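Local coordinates for uncharacterized protein (Borrelia turicatae, PDB 5VJ4) that is of unknown function but is a putative surface protein of a relapsing fever spirochete that probably binds lipid, its gene being differentially regulated during tick-mammal transmission, at residues 150-155 against 205-210; 191-196 against 212-217; 300-305 against 360-365; 309-314 against 353-358. One frame throughout, in Å; residues are numbered along the deposited sequence.

Contact 1: residues 150-155 against 205-210. With SO4 (sulfate ion), chain D; SO4 (sulfate ion), chain F.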
loop_
_atom_site.group_PDB
_atom_site.type_symbol
_atom_site.label_atom_id
_atom_site.label_comp_id
_atom_site.label_asym_id
_atom_site.label_seq_id
_atom_site.Cartn_x
_atom_site.Cartn_y
_atom_site.Cartn_z
ATOM N N GLU A 150 -25.483 -17.383 -12.296
ATOM C CA GLU A 150 -25.559 -16.133 -13.025
ATOM C C GLU A 150 -24.658 -15.029 -12.474
ATOM O O GLU A 150 -24.053 -14.303 -13.239
ATOM C CB GLU A 150 -26.994 -15.646 -13.165
ATOM C CG GLU A 150 -27.298 -15.296 -14.613
ATOM C CD GLU A 150 -28.030 -13.974 -14.774
ATOM O OE1 GLU A 150 -28.718 -13.531 -13.818
ATOM O OE2 GLU A 150 -27.903 -13.374 -15.868
ATOM N N LYS A 151 -24.540 -14.939 -11.155
ATOM C CA LYS A 151 -23.786 -13.872 -10.504
ATOM C C LYS A 151 -22.398 -14.259 -10.069
ATOM O O LYS A 151 -21.546 -13.394 -9.942
ATOM C CB LYS A 151 -24.549 -13.357 -9.300
ATOM C CG LYS A 151 -25.917 -12.786 -9.667
ATOM C CD LYS A 151 -25.842 -11.588 -10.611
ATOM C CE LYS A 151 -27.027 -10.659 -10.380
ATOM N NZ LYS A 151 -27.055 -9.502 -11.315
ATOM N N ILE A 152 -22.158 -15.545 -9.820
ATOM C CA ILE A 152 -20.816 -15.960 -9.458
ATOM C C ILE A 152 -20.076 -16.575 -10.624
ATOM O O ILE A 152 -18.992 -16.100 -11.007
ATOM C CB ILE A 152 -20.787 -16.882 -8.239
ATOM C CG1 ILE A 152 -21.559 -16.262 -7.075
ATOM C CG2 ILE A 152 -19.350 -17.201 -7.840
ATOM C CD1 ILE A 152 -21.099 -14.868 -6.715
ATOM N N ILE A 153 -20.672 -17.596 -11.218
ATOM C CA ILE A 153 -19.909 -18.413 -12.152
ATOM C C ILE A 153 -19.721 -17.730 -13.518
ATOM O O ILE A 153 -18.595 -17.593 -13.988
ATOM C CB ILE A 153 -20.474 -19.842 -12.259
ATOM C CG1 ILE A 153 -20.634 -20.422 -10.850
ATOM C CG2 ILE A 153 -19.577 -20.679 -13.152
ATOM C CD1 ILE A 153 -20.554 -21.911 -10.727
ATOM N N LYS A 154 -20.812 -17.273 -14.124
ATOM C CA LYS A 154 -20.740 -16.607 -15.436
ATOM C C LYS A 154 -19.736 -15.445 -15.467
ATOM O O LYS A 154 -18.830 -15.470 -16.323
ATOM C CB LYS A 154 -22.124 -16.196 -15.952
ATOM C CG LYS A 154 -22.900 -17.300 -16.671
ATOM C CD LYS A 154 -24.255 -16.776 -17.150
ATOM C CE LYS A 154 -25.041 -17.793 -17.972
ATOM N NZ LYS A 154 -26.459 -17.358 -18.112
ATOM N N PRO A 155 -19.838 -14.477 -14.513
ATOM C CA PRO A 155 -18.841 -13.381 -14.498
ATOM C C PRO A 155 -17.418 -13.871 -14.332
ATOM O O PRO A 155 -16.530 -13.426 -15.077
ATOM C CB PRO A 155 -19.242 -12.535 -13.294
ATOM C CG PRO A 155 -20.686 -12.830 -13.115
ATOM C CD PRO A 155 -20.812 -14.297 -13.426
ATOM N N ILE A 205 -19.737 -8.656 1.016
ATOM C CA ILE A 205 -20.517 -8.238 -0.145
ATOM C C ILE A 205 -21.410 -9.355 -0.619
ATOM O O ILE A 205 -21.087 -10.533 -0.427
ATOM C CB ILE A 205 -19.640 -7.727 -1.308
ATOM C CG1 ILE A 205 -18.639 -8.788 -1.745
ATOM C CG2 ILE A 205 -18.910 -6.469 -0.890
ATOM C CD1 ILE A 205 -18.135 -8.607 -3.154
ATOM N N GLY A 206 -22.518 -8.971 -1.240
ATOM C CA GLY A 206 -23.436 -9.922 -1.849
ATOM C C GLY A 206 -23.157 -10.275 -3.311
ATOM O O GLY A 206 -22.151 -9.886 -3.867
ATOM N N THR A 207 -24.072 -11.015 -3.925
ATOM C CA THR A 207 -23.933 -11.450 -5.303
ATOM C C THR A 207 -23.872 -10.287 -6.298
ATOM O O THR A 207 -23.035 -10.319 -7.210
ATOM C CB THR A 207 -25.074 -12.393 -5.691
ATOM O OG1 THR A 207 -26.339 -11.759 -5.424
ATOM C CG2 THR A 207 -24.961 -13.667 -4.899
ATOM N N ASP A 208 -24.715 -9.263 -6.110
ATOM C CA ASP A 208 -24.728 -8.115 -7.025
ATOM C C ASP A 208 -23.374 -7.420 -7.081
ATOM O O ASP A 208 -22.856 -7.154 -8.175
ATOM C CB ASP A 208 -25.776 -7.087 -6.637
ATOM C CG ASP A 208 -27.128 -7.684 -6.437
ATOM O OD1 ASP A 208 -27.682 -8.220 -7.429
ATOM O OD2 ASP A 208 -27.630 -7.601 -5.290
ATOM N N ARG A 209 -22.808 -7.138 -5.905
ATOM C CA ARG A 209 -21.486 -6.548 -5.844
ATOM C C ARG A 209 -20.392 -7.440 -6.415
ATOM O O ARG A 209 -19.522 -6.949 -7.132
ATOM C CB ARG A 209 -21.122 -6.085 -4.432
ATOM C CG ARG A 209 -19.744 -5.434 -4.325
ATOM C CD ARG A 209 -19.601 -4.188 -5.178
ATOM N NE ARG A 209 -18.363 -3.484 -4.870
ATOM C CZ ARG A 209 -17.789 -2.595 -5.676
ATOM N NH1 ARG A 209 -18.314 -2.293 -6.867
ATOM N NH2 ARG A 209 -16.666 -2.019 -5.290
ATOM N N PHE A 210 -20.426 -8.731 -6.104
ATOM C CA PHE A 210 -19.391 -9.622 -6.601
ATOM C C PHE A 210 -19.354 -9.567 -8.129
ATOM O O PHE A 210 -18.292 -9.406 -8.732
ATOM C CB PHE A 210 -19.552 -11.068 -6.109
ATOM C CG PHE A 210 -18.618 -12.008 -6.789
ATOM C CD1 PHE A 210 -18.900 -12.491 -8.078
ATOM C CD2 PHE A 210 -17.409 -12.385 -6.174
ATOM C CE1 PHE A 210 -17.998 -13.336 -8.729
ATOM C CE2 PHE A 210 -16.495 -13.238 -6.832
ATOM C CZ PHE A 210 -16.791 -13.715 -8.113
HETATM S S SO4 D . -24.422 -6.230 -2.461
HETATM O O1 SO4 D . -25.464 -5.998 -1.409
HETATM O O2 SO4 D . -24.434 -5.077 -3.399
HETATM O O3 SO4 D . -24.638 -7.425 -3.320
HETATM O O4 SO4 D . -23.134 -6.396 -1.735
HETATM S S SO4 F . -26.937 -11.809 -1.669
HETATM O O1 SO4 F . -28.092 -11.277 -0.916
HETATM O O2 SO4 F . -26.494 -10.811 -2.669
HETATM O O3 SO4 F . -27.289 -12.997 -2.480
HETATM O O4 SO4 F . -25.915 -12.106 -0.628
#
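In this all-helical fold the contact sets the N-terminal turn of helix 207-214 against a kinked turn of helix 145-171. Phe210, Lys151 and Ile152 carry most of it. The CG of Phe210 is anti to the backbone N (chi1 171°), which sends the ring across to helix 145-171. There the ring edge meets the carbonyl of Lys151, with Lys151 O 3.4 Å from Phe210 CD1 and near the ring plane. That carbonyl lies four residues before Pro155, whose nitrogen has no hydrogen to give, and the helix kinks at this point. The Ile152 and Phe210 side chains cross at about a right angle, and Ile152 CD1 comes to 3.5 Å from Phe210 CD1; Phe200 and Ile127 also pack on the Phe210 ring. Lys151 lays its CB against Thr207 CB at 3.8 Å, then bends at chi2 (-62°), bringing CE and NZ near Asp208 OD1. NZ stops 4.1 Å from Asp208 OD1, too far for a salt bridge, so any attraction is probably weak. Gly206 stands at the N-cap position, and two sulfates, probably from the crystallisation liquor, sit at this helix N-terminus, where the helix dipole would be expected to favour an anion. The chain D sulfate accepts bonds from the backbone N atoms of Gly206 and Arg209. Thr207 grips the other twice: O2 of the chain F sulfate lies 2.7 Å from Thr207 N and 2.9 Å from Thr207 OG1.

Contact 2: residues 191-196 against 212-217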
loop_
_atom_site.group_PDB
_atom_site.type_symbol
_atom_site.label_atom_id
_atom_site.label_comp_id
_atom_site.label_asym_id
_atom_site.label_seq_id
_atom_site.Cartn_x
_atom_site.Cartn_y
_atom_site.Cartn_z
ATOM N N GLY A 191 -4.619 -11.438 -6.993
ATOM C CA GLY A 191 -4.808 -11.139 -5.584
ATOM C C GLY A 191 -6.039 -10.321 -5.365
ATOM O O GLY A 191 -6.862 -10.647 -4.510
ATOM N N LEU A 192 -6.188 -9.268 -6.168
ATOM C CA LEU A 192 -7.285 -8.329 -5.967
ATOM C C LEU A 192 -8.610 -9.023 -6.223
ATOM O O LEU A 192 -9.562 -8.863 -5.446
ATOM C CB LEU A 192 -7.110 -7.105 -6.840
ATOM C CG LEU A 192 -5.977 -6.157 -6.419
ATOM C CD1 LEU A 192 -5.583 -5.323 -7.606
ATOM C CD2 LEU A 192 -6.375 -5.260 -5.287
ATOM N N VAL A 193 -8.642 -9.840 -7.273
ATOM C CA VAL A 193 -9.826 -10.620 -7.571
ATOM C C VAL A 193 -10.140 -11.565 -6.425
ATOM O O VAL A 193 -11.278 -11.543 -5.906
ATOM C CB VAL A 193 -9.717 -11.351 -8.910
ATOM C CG1 VAL A 193 -10.992 -12.159 -9.195
ATOM C CG2 VAL A 193 -9.481 -10.335 -10.013
ATOM N N LYS A 194 -9.142 -12.344 -5.993
ATOM C CA LYS A 194 -9.366 -13.258 -4.858
ATOM C C LYS A 194 -9.876 -12.496 -3.637
ATOM O O LYS A 194 -10.738 -13.002 -2.922
ATOM C CB LYS A 194 -8.149 -14.110 -4.556
ATOM C CG LYS A 194 -7.833 -15.118 -5.674
ATOM C CD LYS A 194 -6.337 -15.285 -5.887
ATOM C CE LYS A 194 -5.924 -16.719 -6.218
ATOM N NZ LYS A 194 -6.390 -17.247 -7.531
ATOM N N GLY A 195 -9.412 -11.263 -3.436
ATOM C CA GLY A 195 -9.964 -10.382 -2.387
ATOM C C GLY A 195 -11.462 -10.159 -2.503
ATOM O O GLY A 195 -12.215 -10.236 -1.520
ATOM N N ILE A 196 -11.917 -9.909 -3.718
ATOM C CA ILE A 196 -13.355 -9.756 -3.943
ATOM C C ILE A 196 -14.001 -11.087 -3.610
ATOM O O ILE A 196 -14.990 -11.121 -2.858
ATOM C CB ILE A 196 -13.672 -9.319 -5.380
ATOM C CG1 ILE A 196 -12.886 -8.048 -5.693
ATOM C CG2 ILE A 196 -15.169 -9.133 -5.571
ATOM C CD1 ILE A 196 -12.918 -7.594 -7.124
ATOM N N GLN A 212 -20.582 -7.290 -10.097
ATOM C CA GLN A 212 -20.361 -5.900 -10.511
ATOM C C GLN A 212 -18.886 -5.590 -10.512
ATOM O O GLN A 212 -18.393 -4.984 -11.461
ATOM C CB GLN A 212 -21.058 -4.970 -9.515
ATOM C CG GLN A 212 -21.295 -3.542 -9.944
ATOM C CD GLN A 212 -22.007 -2.755 -8.856
ATOM O OE1 GLN A 212 -21.402 -2.381 -7.830
ATOM N NE2 GLN A 212 -23.306 -2.498 -9.070
ATOM N N ALA A 213 -18.207 -6.054 -9.454
ATOM C CA ALA A 213 -16.839 -5.704 -9.154
ATOM C C ALA A 213 -15.810 -6.548 -9.865
ATOM O O ALA A 213 -14.704 -6.088 -10.180
ATOM C CB ALA A 213 -16.608 -5.774 -7.656
ATOM N N VAL A 214 -16.162 -7.794 -10.106
ATOM C CA VAL A 214 -15.200 -8.719 -10.656
ATOM C C VAL A 214 -14.914 -8.415 -12.138
ATOM O O VAL A 214 -13.830 -8.695 -12.628
ATOM C CB VAL A 214 -15.648 -10.172 -10.377
ATOM C CG1 VAL A 214 -16.640 -10.692 -11.417
ATOM C CG2 VAL A 214 -14.454 -11.070 -10.266
ATOM N N VAL A 215 -15.874 -7.833 -12.850
ATOM C CA VAL A 215 -15.646 -7.544 -14.267
ATOM C C VAL A 215 -14.828 -6.276 -14.498
ATOM O O VAL A 215 -14.379 -6.050 -15.612
ATOM C CB VAL A 215 -16.925 -7.499 -15.122
ATOM C CG1 VAL A 215 -17.516 -8.902 -15.298
ATOM C CG2 VAL A 215 -17.910 -6.502 -14.550
ATOM N N TYR A 216 -14.634 -5.469 -13.458
ATOM C CA TYR A 216 -13.718 -4.350 -13.521
ATOM C C TYR A 216 -12.341 -4.760 -14.053
ATOM O O TYR A 216 -11.584 -3.906 -14.543
ATOM C CB TYR A 216 -13.529 -3.676 -12.151
ATOM C CG TYR A 216 -14.740 -2.976 -11.553
ATOM C CD1 TYR A 216 -15.757 -2.446 -12.357
ATOM C CD2 TYR A 216 -14.848 -2.801 -10.174
ATOM C CE1 TYR A 216 -16.838 -1.780 -11.798
ATOM C CE2 TYR A 216 -15.942 -2.147 -9.604
ATOM C CZ TYR A 216 -16.932 -1.655 -10.417
ATOM O OH TYR A 216 -18.009 -1.030 -9.862
ATOM N N TYR A 217 -12.020 -6.053 -13.955
ATOM C CA TYR A 217 -10.652 -6.509 -14.202
ATOM C C TYR A 217 -10.442 -6.974 -15.636
ATOM O O TYR A 217 -9.310 -7.063 -16.092
ATOM C CB TYR A 217 -10.196 -7.547 -13.134
ATOM C CG TYR A 217 -9.810 -6.869 -11.821
ATOM C CD1 TYR A 217 -10.764 -6.631 -10.837
ATOM C CD2 TYR A 217 -8.501 -6.415 -11.585
ATOM C CE1 TYR A 217 -10.433 -5.971 -9.651
ATOM C CE2 TYR A 217 -8.161 -5.738 -10.404
ATOM C CZ TYR A 217 -9.133 -5.517 -9.438
ATOM O OH TYR A 217 -8.820 -4.863 -8.257
#
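Tyr217 OH is the one polar side-chain atom in the contact between helix 176-201 and residues 212-217, at and after helix 207-214, and one weak hydrogen bond grips it, with Asp283 OD2 of helix 263-301. The hydroxyl is otherwise wrapped by Leu192, whose side chain crosses that of Tyr217 at about a right angle at its hydroxyl end: Leu192 CB is 3.2 Å from Tyr217 OH, and Leu192 CD1 is 3.8 Å from Tyr217 CE2. Tyr217 has CG anti to its carbonyl carbon (chi1 -78°), and the ring reaches over to helix 176-201. Val193 meets it from one face in a CH-pi contact, its CG2 4.2 Å from the ring centroid and 22° off the normal, displaced toward the rim near CG. The other branch of Val193, CG1, is anti to the backbone N and turns to Val214, touching Val214 CG2 at 3.8 Å. One turn further on, Ile196 pushes its CD1 into the corner between the ring and Ala213, 3.9 Å from Tyr217 CE1 and 4.1 Å from Ala213 CB. Leu159 of helix 145-171 packs on both Val193 and Val214, and Arg220 makes a cation-pi contact with the Tyr217 ring. No hydrogen bond joins the two segments; they are held by a buried apolar interface around one aromatic ring, whose hydroxyl ties the same layer, weakly, to the long helix 263-301.

Contact 3: residues 300-305 against 360-365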
loop_
_atom_site.group_PDB
_atom_site.type_symbol
_atom_site.label_atom_id
_atom_site.label_comp_id
_atom_site.label_asym_id
_atom_site.label_seq_id
_atom_site.Cartn_x
_atom_site.Cartn_y
_atom_site.Cartn_z
ATOM N N THR A 300 -35.775 10.288 -4.485
ATOM C CA THR A 300 -36.707 10.913 -5.437
ATOM C C THR A 300 -38.083 10.266 -5.392
ATOM O O THR A 300 -39.096 10.949 -5.449
ATOM C CB THR A 300 -36.138 10.884 -6.863
ATOM O OG1 THR A 300 -35.236 11.980 -6.978
ATOM C CG2 THR A 300 -37.247 10.974 -7.975
ATOM N N THR A 301 -38.082 8.945 -5.279
ATOM C CA THR A 301 -39.277 8.119 -5.195
ATOM C C THR A 301 -40.165 8.449 -3.990
ATOM O O THR A 301 -41.391 8.352 -4.096
ATOM C CB THR A 301 -38.854 6.636 -5.241
ATOM O OG1 THR A 301 -38.712 6.247 -6.611
ATOM C CG2 THR A 301 -39.828 5.726 -4.589
ATOM N N VAL A 302 -39.555 8.858 -2.874
ATOM C CA VAL A 302 -40.292 9.259 -1.670
ATOM C C VAL A 302 -41.202 10.443 -1.997
ATOM O O VAL A 302 -40.740 11.423 -2.606
ATOM C CB VAL A 302 -39.349 9.626 -0.503
ATOM C CG1 VAL A 302 -40.059 10.480 0.539
ATOM C CG2 VAL A 302 -38.755 8.377 0.142
ATOM N N PRO A 303 -42.497 10.352 -1.609
ATOM C CA PRO A 303 -43.403 11.451 -1.867
ATOM C C PRO A 303 -42.848 12.693 -1.177
ATOM O O PRO A 303 -42.397 12.637 -0.000
ATOM C CB PRO A 303 -44.692 10.989 -1.198
ATOM C CG PRO A 303 -44.220 10.147 -0.070
ATOM C CD PRO A 303 -43.131 9.352 -0.730
ATOM N N ASP A 304 -42.844 13.782 -1.940
ATOM C CA ASP A 304 -42.344 15.045 -1.475
ATOM C C ASP A 304 -43.012 15.396 -0.159
ATOM O O ASP A 304 -44.241 15.359 -0.070
ATOM C CB ASP A 304 -42.628 16.117 -2.508
ATOM C CG ASP A 304 -42.044 17.439 -2.119
ATOM O OD1 ASP A 304 -41.601 17.598 -0.951
ATOM O OD2 ASP A 304 -42.019 18.323 -2.993
ATOM N N GLY A 305 -42.219 15.704 0.864
ATOM C CA GLY A 305 -42.817 15.956 2.159
ATOM C C GLY A 305 -42.019 15.847 3.439
ATOM O O GLY A 305 -40.905 16.381 3.554
ATOM N N GLN A 360 -36.636 3.417 0.716
ATOM C CA GLN A 360 -37.664 2.587 0.116
ATOM C C GLN A 360 -38.777 2.259 1.131
ATOM O O GLN A 360 -39.960 2.430 0.824
ATOM C CB GLN A 360 -37.034 1.355 -0.536
ATOM C CG GLN A 360 -36.076 1.698 -1.675
ATOM C CD GLN A 360 -35.369 0.502 -2.318
ATOM O OE1 GLN A 360 -34.983 -0.477 -1.662
ATOM N NE2 GLN A 360 -35.164 0.604 -3.620
ATOM N N ALA A 361 -38.394 1.864 2.346
ATOM C CA ALA A 361 -39.352 1.685 3.454
ATOM C C ALA A 361 -40.191 2.953 3.697
ATOM O O ALA A 361 -41.384 2.882 3.999
ATOM C CB ALA A 361 -38.662 1.226 4.743
ATOM N N ALA A 362 -39.571 4.110 3.534
ATOM C CA ALA A 362 -40.304 5.353 3.662
ATOM C C ALA A 362 -41.315 5.571 2.520
ATOM O O ALA A 362 -42.396 6.088 2.785
ATOM C CB ALA A 362 -39.356 6.526 3.798
ATOM N N ARG A 363 -40.990 5.177 1.277
ATOM C CA ARG A 363 -41.972 5.258 0.172
ATOM C C ARG A 363 -43.232 4.458 0.514
ATOM O O ARG A 363 -44.344 4.954 0.336
ATOM C CB ARG A 363 -41.413 4.772 -1.179
ATOM C CG ARG A 363 -42.401 4.921 -2.351
ATOM C CD ARG A 363 -42.293 3.829 -3.434
ATOM N NE ARG A 363 -42.752 4.312 -4.748
ATOM C CZ ARG A 363 -42.332 3.865 -5.938
ATOM N NH1 ARG A 363 -41.412 2.911 -6.007
ATOM N NH2 ARG A 363 -42.810 4.396 -7.073
ATOM N N VAL A 364 -43.042 3.238 1.015
ATOM C CA VAL A 364 -44.158 2.368 1.385
ATOM C C VAL A 364 -44.991 2.972 2.535
ATOM O O VAL A 364 -46.207 3.086 2.410
ATOM C CB VAL A 364 -43.683 0.925 1.682
ATOM C CG1 VAL A 364 -44.836 0.067 2.151
ATOM C CG2 VAL A 364 -43.076 0.300 0.430
ATOM N N ALA A 365 -44.343 3.393 3.620
ATOM C CA ALA A 365 -45.067 3.999 4.739
ATOM C C ALA A 365 -45.903 5.221 4.314
ATOM O O ALA A 365 -47.079 5.305 4.655
ATOM C CB ALA A 365 -44.136 4.335 5.895
#
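The C-terminal end of helix 263-301 and the first residues of the connection to helix 308-334 here meet the last turns of helix 345-365, at the far tip of a three-helix arrangement. Thr301 and Arg363 bury the most surface. Thr301 points its methyl rather than its hydroxyl at the arginine: CG2 is anti to the backbone N, while OG1 takes the position beside it (chi1 -85°). Arg363 starts with CG anti to its own backbone N (chi1 -177°), bends at chi2, and runs obliquely past that methyl. The methyl therefore touches both the aliphatic chain and the charged head, with Thr301 CG2 3.5 Å from Arg363 CG and 3.3 Å from Arg363 NE. Over the guanidinium it lies 3.1 Å above the plane, toward the rim, so one face of the charge rests on an apolar group. Val302, which is buried, follows with CG2 at 4.1 Å from Ala362 CB. Pro303 adds its CD, 4.3 Å from Arg363 CA, as the chain leaves the helix in an extended course. No hydrogen bond crosses between the segments. Arg363 lies at the surface and also touches a crystal neighbour. Beyond the contact the chain runs through Gly305 into helix 308-334, and Val302 O makes a weak hydrogen bond with Lys308 NZ, so the start of that helix lies beside the tip, tied to it by the chain and this weak bond.

Contact 4: residues 309-314 against 353-358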
loop_
_atom_site.group_PDB
_atom_site.type_symbol
_atom_site.label_atom_id
_atom_site.label_comp_id
_atom_site.label_asym_id
_atom_site.label_seq_id
_atom_site.Cartn_x
_atom_site.Cartn_y
_atom_site.Cartn_z
ATOM N N GLN A 309 -36.816 15.300 3.370
ATOM C CA GLN A 309 -35.739 16.215 3.704
ATOM C C GLN A 309 -34.674 15.565 4.582
ATOM O O GLN A 309 -33.480 15.680 4.316
ATOM C CB GLN A 309 -36.286 17.478 4.383
ATOM C CG GLN A 309 -37.402 18.187 3.627
ATOM C CD GLN A 309 -37.115 18.381 2.142
ATOM O OE1 GLN A 309 -35.976 18.263 1.685
ATOM N NE2 GLN A 309 -38.155 18.679 1.383
ATOM N N ASP A 310 -35.105 14.864 5.621
ATOM C CA ASP A 310 -34.165 14.273 6.573
ATOM C C ASP A 310 -33.290 13.258 5.882
ATOM O O ASP A 310 -32.096 13.202 6.137
ATOM C CB ASP A 310 -34.916 13.637 7.723
ATOM C CG ASP A 310 -36.012 14.534 8.235
ATOM O OD1 ASP A 310 -37.084 14.670 7.571
ATOM O OD2 ASP A 310 -35.773 15.137 9.295
ATOM N N LEU A 311 -33.885 12.495 4.976
ATOM C CA LEU A 311 -33.133 11.532 4.191
ATOM C C LEU A 311 -32.190 12.231 3.255
ATOM O O LEU A 311 -31.045 11.814 3.109
ATOM C CB LEU A 311 -34.067 10.625 3.404
ATOM C CG LEU A 311 -34.823 9.671 4.311
ATOM C CD1 LEU A 311 -34.978 8.375 3.550
ATOM C CD2 LEU A 311 -34.103 9.438 5.636
ATOM N N GLN A 312 -32.690 13.306 2.644
ATOM C CA GLN A 312 -31.937 14.149 1.733
ATOM C C GLN A 312 -30.701 14.771 2.371
ATOM O O GLN A 312 -29.646 14.881 1.741
ATOM C CB GLN A 312 -32.835 15.252 1.195
ATOM C CG GLN A 312 -33.168 15.070 -0.261
ATOM C CD GLN A 312 -31.926 15.009 -1.112
ATOM O OE1 GLN A 312 -30.790 15.126 -0.617
ATOM N NE2 GLN A 312 -32.128 14.822 -2.408
ATOM N N ALA A 313 -30.842 15.161 3.635
ATOM C CA ALA A 313 -29.722 15.681 4.396
ATOM C C ALA A 313 -28.629 14.633 4.461
ATOM O O ALA A 313 -27.472 14.926 4.174
ATOM C CB ALA A 313 -30.153 16.088 5.805
ATOM N N ARG A 314 -29.018 13.408 4.810
ATOM C CA ARG A 314 -28.072 12.324 4.991
ATOM C C ARG A 314 -27.300 12.106 3.698
ATOM O O ARG A 314 -26.073 11.984 3.733
ATOM C CB ARG A 314 -28.798 11.050 5.390
ATOM C CG ARG A 314 -29.781 11.223 6.527
ATOM C CD ARG A 314 -29.355 10.473 7.775
ATOM N NE ARG A 314 -29.312 9.024 7.525
ATOM C CZ ARG A 314 -30.368 8.205 7.492
ATOM N NH1 ARG A 314 -31.596 8.655 7.712
ATOM N NH2 ARG A 314 -30.194 6.915 7.243
ATOM N N ILE A 353 -26.188 2.239 1.265
ATOM C CA ILE A 353 -27.084 1.102 1.054
ATOM C C ILE A 353 -28.203 1.163 2.097
ATOM O O ILE A 353 -29.389 1.108 1.751
ATOM C CB ILE A 353 -26.324 -0.241 1.078
ATOM C CG1 ILE A 353 -25.586 -0.410 -0.241
ATOM C CG2 ILE A 353 -27.275 -1.416 1.235
ATOM C CD1 ILE A 353 -24.602 -1.567 -0.284
ATOM N N ILE A 354 -27.814 1.312 3.362
ATOM C CA ILE A 354 -28.768 1.543 4.434
ATOM C C ILE A 354 -29.693 2.688 4.063
ATOM O O ILE A 354 -30.911 2.530 4.092
ATOM C CB ILE A 354 -28.043 1.810 5.759
ATOM C CG1 ILE A 354 -27.474 0.493 6.304
ATOM C CG2 ILE A 354 -28.949 2.511 6.758
ATOM C CD1 ILE A 354 -26.226 0.667 7.160
ATOM N N LEU A 355 -29.107 3.813 3.663
ATOM C CA LEU A 355 -29.893 4.957 3.265
ATOM C C LEU A 355 -30.888 4.623 2.146
ATOM O O LEU A 355 -32.005 5.103 2.160
ATOM C CB LEU A 355 -29.000 6.110 2.849
ATOM C CG LEU A 355 -29.793 7.400 2.615
ATOM C CD1 LEU A 355 -30.191 8.059 3.930
ATOM C CD2 LEU A 355 -29.047 8.360 1.706
ATOM N N LYS A 356 -30.490 3.804 1.185
ATOM C CA LYS A 356 -31.422 3.416 0.134
ATOM C C LYS A 356 -32.591 2.633 0.709
ATOM O O LYS A 356 -33.741 2.899 0.358
ATOM C CB LYS A 356 -30.740 2.615 -0.989
ATOM C CG LYS A 356 -31.761 2.000 -1.938
ATOM C CD LYS A 356 -31.247 1.417 -3.241
ATOM C CE LYS A 356 -30.179 0.343 -3.093
ATOM N NZ LYS A 356 -30.395 -0.582 -1.953
ATOM N N PHE A 357 -32.285 1.670 1.581
ATOM C CA PHE A 357 -33.304 0.818 2.184
ATOM C C PHE A 357 -34.287 1.631 3.009
ATOM O O PHE A 357 -35.494 1.458 2.880
ATOM C CB PHE A 357 -32.661 -0.304 3.003
ATOM C CG PHE A 357 -32.052 -1.388 2.159
ATOM C CD1 PHE A 357 -32.576 -1.700 0.904
ATOM C CD2 PHE A 357 -30.960 -2.116 2.627
ATOM C CE1 PHE A 357 -32.018 -2.708 0.115
ATOM C CE2 PHE A 357 -30.387 -3.129 1.846
ATOM C CZ PHE A 357 -30.920 -3.423 0.588
ATOM N N ASP A 358 -33.764 2.551 3.809
ATOM C CA ASP A 358 -34.607 3.440 4.580
ATOM C C ASP A 358 -35.478 4.251 3.661
ATOM O O ASP A 358 -36.651 4.423 3.933
ATOM C CB ASP A 358 -33.777 4.326 5.496
ATOM C CG ASP A 358 -33.165 3.535 6.648
ATOM O OD1 ASP A 358 -33.396 2.289 6.712
ATOM O OD2 ASP A 358 -32.462 4.150 7.485
#
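Two helices run almost antiparallel here, 308-334 against 345-365, their local axes 167° apart in direction and 10.8 Å apart at closest approach. The one electrostatic interaction is a salt bridge from Arg314 to Asp358, long at 3.6 Å between Arg314 NH2 and Asp358 OD2. The oxygen approaches at the edge of the guanidinium, in its plane, but the carboxylate is turned 65° out of that plane, so the pair meets through one nitrogen and one oxygen and not as a two-pronged bridge. Arg314 reaches this place by folding back: CG is anti to the carbonyl carbon, and the chain bends at chi2 and chi3. Asp358 has its CG anti to its own carbonyl carbon and crosses the arginine at about a right angle. Apolar contacts carry the rest. Leu355, with CG anti to the backbone N (chi1 -172°), slides past Arg314 in the opposite direction and slips CD1 under the arginine fold. That methyl lies 3.4 Å from the guanidinium plane, over one face, and also 3.6 Å from Arg314 CB. Leu311, one turn before Arg314, stands beside it: its CD2 is 4.5 Å from Leu355 CD1, and its CD1 comes to 4.2 Å from Asp358 C. Helix 263-301 flanks the pair, Leu311 packing on its Ile299 and Lys356 on its Glu294. Between partly exposed residues so long a bridge is probably modest, though the neighbouring positive charge would be expected to favour the ionised form of Asp358.

In the fold
The four contacts form two pairs. Contacts 1 and 2, with centres about 10 Å apart, share helix 207-214, which packs on helices 145-171 and 176-201; their segments alternate along the chain, and they touch, for example through Pro155 and Val214. Contacts 3 and 4, also about 10 Å apart by centres, share helix 345-365; contact 4 falls within the sequence span that contact 3 bridges. The first pair comes earlier in the chain, and its contact centres lie about 26 to 34 Å from those of the second. Long helix 263-301 runs from beside contact 2, where its residues touch Leu192, to the outlying three-helix tip, where it ends in contact 3.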